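Local coordinates for citrate lyase subunit beta-like protein (Mycobacterium tuberculosis H37Rv, PDB 6CHU) that is a magnesium-dependent, homotrimeric TIM-barrel lyase of the HpcH/HpaI aldolase family, implicated in itaconate dissimilation and leucine catabolism, at residues 73-85 against 98-110. Sequence-based numbering, arbitrary orientation.
Sequences INAGGTADQARDL and LPKAESAAQVIEL
Leu110 meets three side chains of 73-85 with its methyl groups. Ile73 CD1 reaches it tip to tip, 3.8 Å from Leu110 CD2, and Leu85 approaches the same methyl at about a right angle. The Gln81 side chain passes obliquely across Leu98 and Leu110: chi1 of -163° sets CG opposite the backbone N, and the extended chain carries NE2 to 3.4 Å from Leu98 CD1. Next to this patch, the Pro99 ring abuts the backbone of 73-75, its CD 3.0 Å from Ile73 O, a carbonyl buried without a polar partner, while CG lies near Ala75 CB.

Polar links between the segments run through water. One water accepts from Gly76 N and lies 2.8 Å from Pro99 O, with a weak contact to Gln106 OE1; it has more acceptors in reach than protons to give. A second joins Gly77 N and Gln81 OE1 to Glu109 OE1; a third accepts from Gln81 NE2 and donates to Glu109 OE1 and Gln106 O. Both ends of the Gln81 amide are thereby engaged, and NE2 also donates to Asn74 O (3.0 Å), which lies close to the plane of the Gln81 amide.

Within 73-85, Asp84 OD2 receives both Asn74 N and ND2, the latter on its syn lone pair at 2.7 Å, tying the loop to the helix. Thr78 OG1 donates to Ala75 O and caps the helix through Gln81 N.

The Lys100 chain leads NZ to salt bridges with Glu44 and Asp45 and a hydrogen bond with Asp146, a magnesium ligand. The contact thus joins successive beta-alpha units of a TIM barrel, where loops following strands 69-72 and 95-98 pack together beside the metal site.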
ATOM      1  N   ILE A  73     -19.808  18.632   5.081  1.00 22.14           N
ATOM      2  CA  ILE A  73     -21.118  18.152   5.496  1.00 20.08           C
ATOM      3  C   ILE A  73     -20.932  16.898   6.338  1.00 20.83           C
ATOM      4  O   ILE A  73     -19.804  16.496   6.625  1.00 22.23           O
ATOM      5  CB  ILE A  73     -22.028  17.889   4.278  1.00 19.18           C
ATOM      6  CG1 ILE A  73     -21.441  16.787   3.389  1.00 22.05           C
ATOM      7  CG2 ILE A  73     -22.228  19.186   3.481  1.00 20.35           C
ATOM      8  CD1 ILE A  73     -22.257  16.511   2.087  1.00 18.64           C
ATOM      9  N   ASN A  74     -22.033  16.287   6.752  1.00 23.16           N
ATOM     10  CA  ASN A  74     -21.981  15.078   7.550  1.00 24.17           C
ATOM     11  C   ASN A  74     -22.007  13.847   6.644  1.00 24.53           C
ATOM     12  O   ASN A  74     -22.159  13.944   5.422  1.00 21.76           O
ATOM     13  CB  ASN A  74     -23.121  15.096   8.571  1.00 23.58           C
ATOM     14  CG  ASN A  74     -22.827  16.045   9.730  1.00 28.22           C
ATOM     15  OD1 ASN A  74     -22.195  15.653  10.708  1.00 24.01           O
ATOM     16  ND2 ASN A  74     -23.243  17.306   9.603  1.00 22.53           N
ATOM     17  N   ALA A  75     -21.809  12.679   7.251  1.00 23.87           N
ATOM     18  CA  ALA A  75     -21.504  11.490   6.463  1.00 23.76           C
ATOM     19  C   ALA A  75     -22.732  10.987   5.702  1.00 25.25           C
ATOM     20  O   ALA A  75     -23.882  11.282   6.043  1.00 24.28           O
ATOM     21  CB  ALA A  75     -20.950  10.378   7.360  1.00 27.29           C
ATOM     22  N   GLY A  76     -22.464  10.211   4.651  1.00 22.49           N
ATOM     23  CA  GLY A  76     -23.517   9.625   3.839  1.00 22.28           C
ATOM     24  C   GLY A  76     -24.524   8.845   4.662  1.00 26.36           C
ATOM     25  O   GLY A  76     -24.155   8.134   5.603  1.00 26.63           O
ATOM     26  N   GLY A  77     -25.803   9.005   4.344  1.00 26.64           N
ATOM     27  CA  GLY A  77     -26.849   8.265   5.009  1.00 30.64           C
ATOM     28  C   GLY A  77     -27.300   8.819   6.342  1.00 36.06           C
ATOM     29  O   GLY A  77     -28.236   8.268   6.933  1.00 32.83           O
ATOM     30  N   THR A  78     -26.682   9.886   6.840  1.00 30.79           N
ATOM     31  CA  THR A  78     -27.095  10.443   8.122  1.00 29.48           C
ATOM     32  C   THR A  78     -28.194  11.482   7.939  1.00 31.35           C
ATOM     33  O   THR A  78     -28.275  12.166   6.913  1.00 28.12           O
ATOM     34  CB  THR A  78     -25.915  11.083   8.866  1.00 29.04           C
ATOM     35  OG1 THR A  78     -25.438  12.231   8.145  1.00 24.17           O
ATOM     36  CG2 THR A  78     -24.778  10.077   9.044  1.00 29.16           C
ATOM     37  N   ALA A  79     -29.042  11.602   8.961  1.00 26.55           N
ATOM     38  CA  ALA A  79     -30.045  12.659   8.945  1.00 26.89           C
ATOM     39  C   ALA A  79     -29.385  14.031   8.948  1.00 30.06           C
ATOM     40  O   ALA A  79     -29.905  14.970   8.332  1.00 27.88           O
ATOM     41  CB  ALA A  79     -30.999  12.513  10.137  1.00 32.39           C
ATOM     42  N   ASP A  80     -28.224  14.159   9.606  1.00 30.47           N
ATOM     43  CA  ASP A  80     -27.506  15.429   9.587  1.00 30.27           C
ATOM     44  C   ASP A  80     -27.145  15.844   8.169  1.00 25.11           C
ATOM     45  O   ASP A  80     -27.290  17.017   7.808  1.00 26.08           O
ATOM     46  CB  ASP A  80     -26.247  15.355  10.450  1.00 24.86           C
ATOM     47  CG  ASP A  80     -26.529  15.616  11.915  1.00 32.29           C
ATOM     48  OD1 ASP A  80     -27.367  16.493  12.238  1.00 28.84           O
ATOM     49  OD2 ASP A  80     -25.901  14.928  12.745  1.00 31.51           O
ATOM     50  N   GLN A  81     -26.678  14.901   7.347  1.00 28.26           N
ATOM     51  CA  GLN A  81     -26.319  15.274   5.981  1.00 28.33           C
ATOM     52  C   GLN A  81     -27.528  15.802   5.221  1.00 23.33           C
ATOM     53  O   GLN A  81     -27.417  16.770   4.455  1.00 23.73           O
ATOM     54  CB  GLN A  81     -25.696  14.099   5.226  1.00 23.07           C
ATOM     55  CG  GLN A  81     -24.947  14.591   3.983  1.00 23.88           C
ATOM     56  CD  GLN A  81     -24.739  13.515   2.944  1.00 25.09           C
ATOM     57  OE1 GLN A  81     -25.659  13.170   2.209  1.00 26.65           O
ATOM     58  NE2 GLN A  81     -23.519  12.973   2.878  1.00 22.50           N
ATOM     59  N   ALA A  82     -28.699  15.192   5.432  1.00 24.03           N
ATOM     60  CA  ALA A  82     -29.904  15.684   4.773  1.00 26.71           C
ATOM     61  C   ALA A  82     -30.205  17.115   5.193  1.00 28.36           C
ATOM     62  O   ALA A  82     -30.540  17.962   4.354  1.00 25.83           O
ATOM     63  CB  ALA A  82     -31.088  14.767   5.086  1.00 31.35           C
ATOM     64  N   ARG A  83     -30.075  17.406   6.491  1.00 27.53           N
ATOM     65  CA  ARG A  83     -30.264  18.770   6.972  1.00 29.06           C
ATOM     66  C   ARG A  83     -29.214  19.712   6.393  1.00 27.12           C
ATOM     67  O   ARG A  83     -29.533  20.850   6.029  1.00 25.86           O
ATOM     68  CB  ARG A  83     -30.225  18.798   8.501  1.00 29.65           C
ATOM     69  CG  ARG A  83     -31.242  17.885   9.189  1.00 30.26           C
ATOM     70  CD  ARG A  83     -32.680  18.332   8.968  1.00 43.29           C
ATOM     71  NE  ARG A  83     -33.237  17.886   7.692  1.00 50.40           N
ATOM     72  CZ  ARG A  83     -33.662  16.647   7.447  1.00 47.98           C
ATOM     73  NH1 ARG A  83     -33.579  15.716   8.389  1.00 44.36           N
ATOM     74  NH2 ARG A  83     -34.163  16.338   6.256  1.00 41.09           N
ATOM     75  N   ASP A  84     -27.960  19.246   6.293  1.00 27.02           N
ATOM     76  CA  ASP A  84     -26.882  20.059   5.724  1.00 24.22           C
ATOM     77  C   ASP A  84     -27.195  20.477   4.295  1.00 26.50           C
ATOM     78  O   ASP A  84     -27.001  21.637   3.913  1.00 24.47           O
ATOM     79  CB  ASP A  84     -25.560  19.288   5.731  1.00 22.66           C
ATOM     80  CG  ASP A  84     -25.094  18.919   7.116  1.00 27.16           C
ATOM     81  OD1 ASP A  84     -25.533  19.553   8.102  1.00 26.16           O
ATOM     82  OD2 ASP A  84     -24.281  17.983   7.201  1.00 24.61           O
ATOM     83  N   LEU A  85     -27.624  19.524   3.469  1.00 22.67           N
ATOM     84  CA  LEU A  85     -27.883  19.848   2.068  1.00 23.48           C
ATOM     85  C   LEU A  85     -29.047  20.815   1.932  1.00 26.24           C
ATOM     86  O   LEU A  85     -29.036  21.691   1.051  1.00 27.31           O
ATOM     87  CB  LEU A  85     -28.135  18.566   1.276  1.00 21.67           C
ATOM     88  CG  LEU A  85     -26.956  17.589   1.209  1.00 25.96           C
ATOM     89  CD1 LEU A  85     -27.298  16.425   0.285  1.00 27.85           C
ATOM     90  CD2 LEU A  85     -25.676  18.274   0.745  1.00 27.50           C
ATOM     91  N   LEU A  98     -16.912  15.527   1.945  1.00 22.70           N
ATOM     92  CA  LEU A  98     -17.684  14.395   2.434  1.00 16.71           C
ATOM     93  C   LEU A  98     -16.841  13.576   3.403  1.00 17.14           C
ATOM     94  O   LEU A  98     -15.892  12.907   2.965  1.00 20.16           O
ATOM     95  CB  LEU A  98     -18.136  13.521   1.268  1.00 18.93           C
ATOM     96  CG  LEU A  98     -18.841  12.216   1.673  1.00 21.26           C
ATOM     97  CD1 LEU A  98     -20.185  12.489   2.292  1.00 19.63           C
ATOM     98  CD2 LEU A  98     -18.960  11.268   0.464  1.00 18.70           C
ATOM     99  N   PRO A  99     -17.138  13.580   4.698  1.00 17.17           N
ATOM    100  CA  PRO A  99     -16.353  12.775   5.640  1.00 19.18           C
ATOM    101  C   PRO A  99     -16.786  11.321   5.576  1.00 20.54           C
ATOM    102  O   PRO A  99     -17.883  10.986   5.115  1.00 18.11           O
ATOM    103  CB  PRO A  99     -16.697  13.398   6.998  1.00 20.07           C
ATOM    104  CG  PRO A  99     -18.145  13.790   6.826  1.00 22.60           C
ATOM    105  CD  PRO A  99     -18.268  14.250   5.371  1.00 19.08           C
ATOM    106  N   LYS A 100     -15.907  10.454   6.080  1.00 19.93           N
ATOM    107  CA  LYS A 100     -16.127   9.011   6.047  1.00 22.79           C
ATOM    108  C   LYS A 100     -16.561   8.563   4.652  1.00 21.93           C
ATOM    109  O   LYS A 100     -17.433   7.705   4.495  1.00 18.92           O
ATOM    110  CB  LYS A 100     -17.153   8.566   7.102  1.00 18.59           C
ATOM    111  CG  LYS A 100     -16.626   8.565   8.567  1.00 23.31           C
ATOM    112  CD  LYS A 100     -16.628   9.974   9.189  1.00 24.56           C
ATOM    113  CE  LYS A 100     -16.040   9.957  10.608  1.00 24.20           C
ATOM    114  NZ  LYS A 100     -16.237  11.272  11.305  1.00 22.56           N
ATOM    115  N   ALA A 101     -15.952   9.153   3.625  1.00 19.58           N
ATOM    116  CA  ALA A 101     -16.320   8.788   2.259  1.00 17.87           C
ATOM    117  C   ALA A 101     -15.955   7.329   1.999  1.00 19.06           C
ATOM    118  O   ALA A 101     -14.801   6.927   2.181  1.00 17.72           O
ATOM    119  CB  ALA A 101     -15.620   9.704   1.252  1.00 19.89           C
ATOM    120  N   GLU A 102     -16.936   6.524   1.570  1.00 20.04           N
ATOM    121  CA  GLU A 102     -16.713   5.087   1.473  1.00 20.01           C
ATOM    122  C   GLU A 102     -17.118   4.444   0.159  1.00 21.81           C
ATOM    123  O   GLU A 102     -16.871   3.245  -0.008  1.00 20.40           O
ATOM    124  CB  GLU A 102     -17.420   4.358   2.629  1.00 20.31           C
ATOM    125  CG  GLU A 102     -16.722   4.616   3.958  1.00 22.89           C
ATOM    126  CD  GLU A 102     -17.363   3.900   5.124  1.00 26.70           C
ATOM    127  OE1 GLU A 102     -16.612   3.451   6.019  1.00 22.99           O
ATOM    128  OE2 GLU A 102     -18.611   3.785   5.148  1.00 28.22           O
ATOM    129  N   SER A 103     -17.706   5.186  -0.779  1.00 19.71           N
ATOM    130  CA  SER A 103     -18.061   4.588  -2.060  1.00 21.13           C
ATOM    131  C   SER A 103     -18.231   5.678  -3.105  1.00 21.27           C
ATOM    132  O   SER A 103     -18.508   6.836  -2.782  1.00 21.67           O
ATOM    133  CB  SER A 103     -19.349   3.772  -1.955  1.00 23.70           C
ATOM    134  OG  SER A 103     -20.462   4.636  -1.789  1.00 22.85           O
ATOM    135  N   ALA A 104     -18.099   5.281  -4.376  1.00 20.27           N
ATOM    136  CA  ALA A 104     -18.460   6.196  -5.454  1.00 21.16           C
ATOM    137  C   ALA A 104     -19.914   6.641  -5.324  1.00 22.35           C
ATOM    138  O   ALA A 104     -20.246   7.806  -5.586  1.00 22.48           O
ATOM    139  CB  ALA A 104     -18.210   5.537  -6.811  1.00 22.89           C
ATOM    140  N   ALA A 105     -20.797   5.730  -4.900  1.00 23.92           N
ATOM    141  CA  ALA A 105     -22.211   6.076  -4.792  1.00 22.83           C
ATOM    142  C   ALA A 105     -22.444   7.207  -3.787  1.00 21.30           C
ATOM    143  O   ALA A 105     -23.315   8.062  -4.003  1.00 22.05           O
ATOM    144  CB  ALA A 105     -23.029   4.836  -4.421  1.00 25.95           C
ATOM    145  N   GLN A 106     -21.673   7.239  -2.692  1.00 21.14           N
ATOM    146  CA  GLN A 106     -21.821   8.335  -1.732  1.00 20.68           C
ATOM    147  C   GLN A 106     -21.424   9.666  -2.354  1.00 23.45           C
ATOM    148  O   GLN A 106     -22.015  10.705  -2.037  1.00 23.60           O
ATOM    149  CB  GLN A 106     -20.987   8.080  -0.470  1.00 19.28           C
ATOM    150  CG  GLN A 106     -21.645   7.132   0.513  1.00 23.81           C
ATOM    151  CD  GLN A 106     -20.818   6.983   1.783  1.00 21.67           C
ATOM    152  OE1 GLN A 106     -19.660   7.398   1.829  1.00 20.85           O
ATOM    153  NE2 GLN A 106     -21.420   6.405   2.821  1.00 22.37           N
ATOM    154  N   VAL A 107     -20.414   9.657  -3.227  1.00 21.59           N
ATOM    155  CA  VAL A 107     -20.014  10.884  -3.909  1.00 22.06           C
ATOM    156  C   VAL A 107     -21.055  11.275  -4.944  1.00 20.75           C
ATOM    157  O   VAL A 107     -21.448  12.447  -5.047  1.00 22.92           O
ATOM    158  CB  VAL A 107     -18.619  10.720  -4.545  1.00 22.60           C
ATOM    159  CG1 VAL A 107     -18.266  11.957  -5.375  1.00 24.22           C
ATOM    160  CG2 VAL A 107     -17.558  10.489  -3.463  1.00 19.60           C
ATOM    161  N   ILE A 108     -21.535  10.297  -5.715  1.00 22.00           N
ATOM    162  CA  ILE A 108     -22.487  10.581  -6.785  1.00 21.64           C
ATOM    163  C   ILE A 108     -23.789  11.143  -6.231  1.00 24.19           C
ATOM    164  O   ILE A 108     -24.423  12.002  -6.866  1.00 24.91           O
ATOM    165  CB  ILE A 108     -22.696   9.300  -7.620  1.00 23.77           C
ATOM    166  CG1 ILE A 108     -21.439   9.006  -8.440  1.00 26.48           C
ATOM    167  CG2 ILE A 108     -23.936   9.410  -8.532  1.00 28.87           C
ATOM    168  CD1 ILE A 108     -21.397   7.599  -9.003  1.00 30.13           C
ATOM    169  N   GLU A 109     -24.204  10.709  -5.034  1.00 21.35           N
ATOM    170  CA  GLU A 109     -25.472  11.239  -4.539  1.00 28.78           C
ATOM    171  C   GLU A 109     -25.386  12.706  -4.134  1.00 30.22           C
ATOM    172  O   GLU A 109     -26.420  13.298  -3.804  1.00 30.63           O
ATOM    173  CB  GLU A 109     -26.002  10.387  -3.380  1.00 34.85           C
ATOM    174  CG  GLU A 109     -25.157  10.362  -2.130  1.00 37.52           C
ATOM    175  CD  GLU A 109     -25.745   9.454  -1.060  1.00 39.78           C
ATOM    176  OE1 GLU A 109     -25.122   9.296   0.016  1.00 31.29           O
ATOM    177  OE2 GLU A 109     -26.831   8.888  -1.304  1.00 38.31           O
ATOM    178  N   LEU A 110     -24.198  13.303  -4.183  1.00 21.87           N
ATOM    179  CA  LEU A 110     -24.012  14.725  -3.944  1.00 20.97           C
ATOM    180  C   LEU A 110     -23.980  15.554  -5.226  1.00 21.64           C
ATOM    181  O   LEU A 110     -23.943  16.784  -5.136  1.00 24.39           O
ATOM    182  CB  LEU A 110     -22.720  14.959  -3.149  1.00 20.03           C
ATOM    183  CG  LEU A 110     -22.669  14.238  -1.795  1.00 22.05           C
ATOM    184  CD1 LEU A 110     -21.296  14.377  -1.101  1.00 20.72           C
ATOM    185  CD2 LEU A 110     -23.808  14.742  -0.888  1.00 22.47           C
TER
HETATM  186  O   HOH W   1     -19.855   9.444   3.894  1.00 22.20           O
HETATM  187  O   HOH W   2     -26.564  10.464   2.102  1.00 30.26           O
HETATM  188  O   HOH W   3     -23.146  11.040   0.685  1.00 24.43           O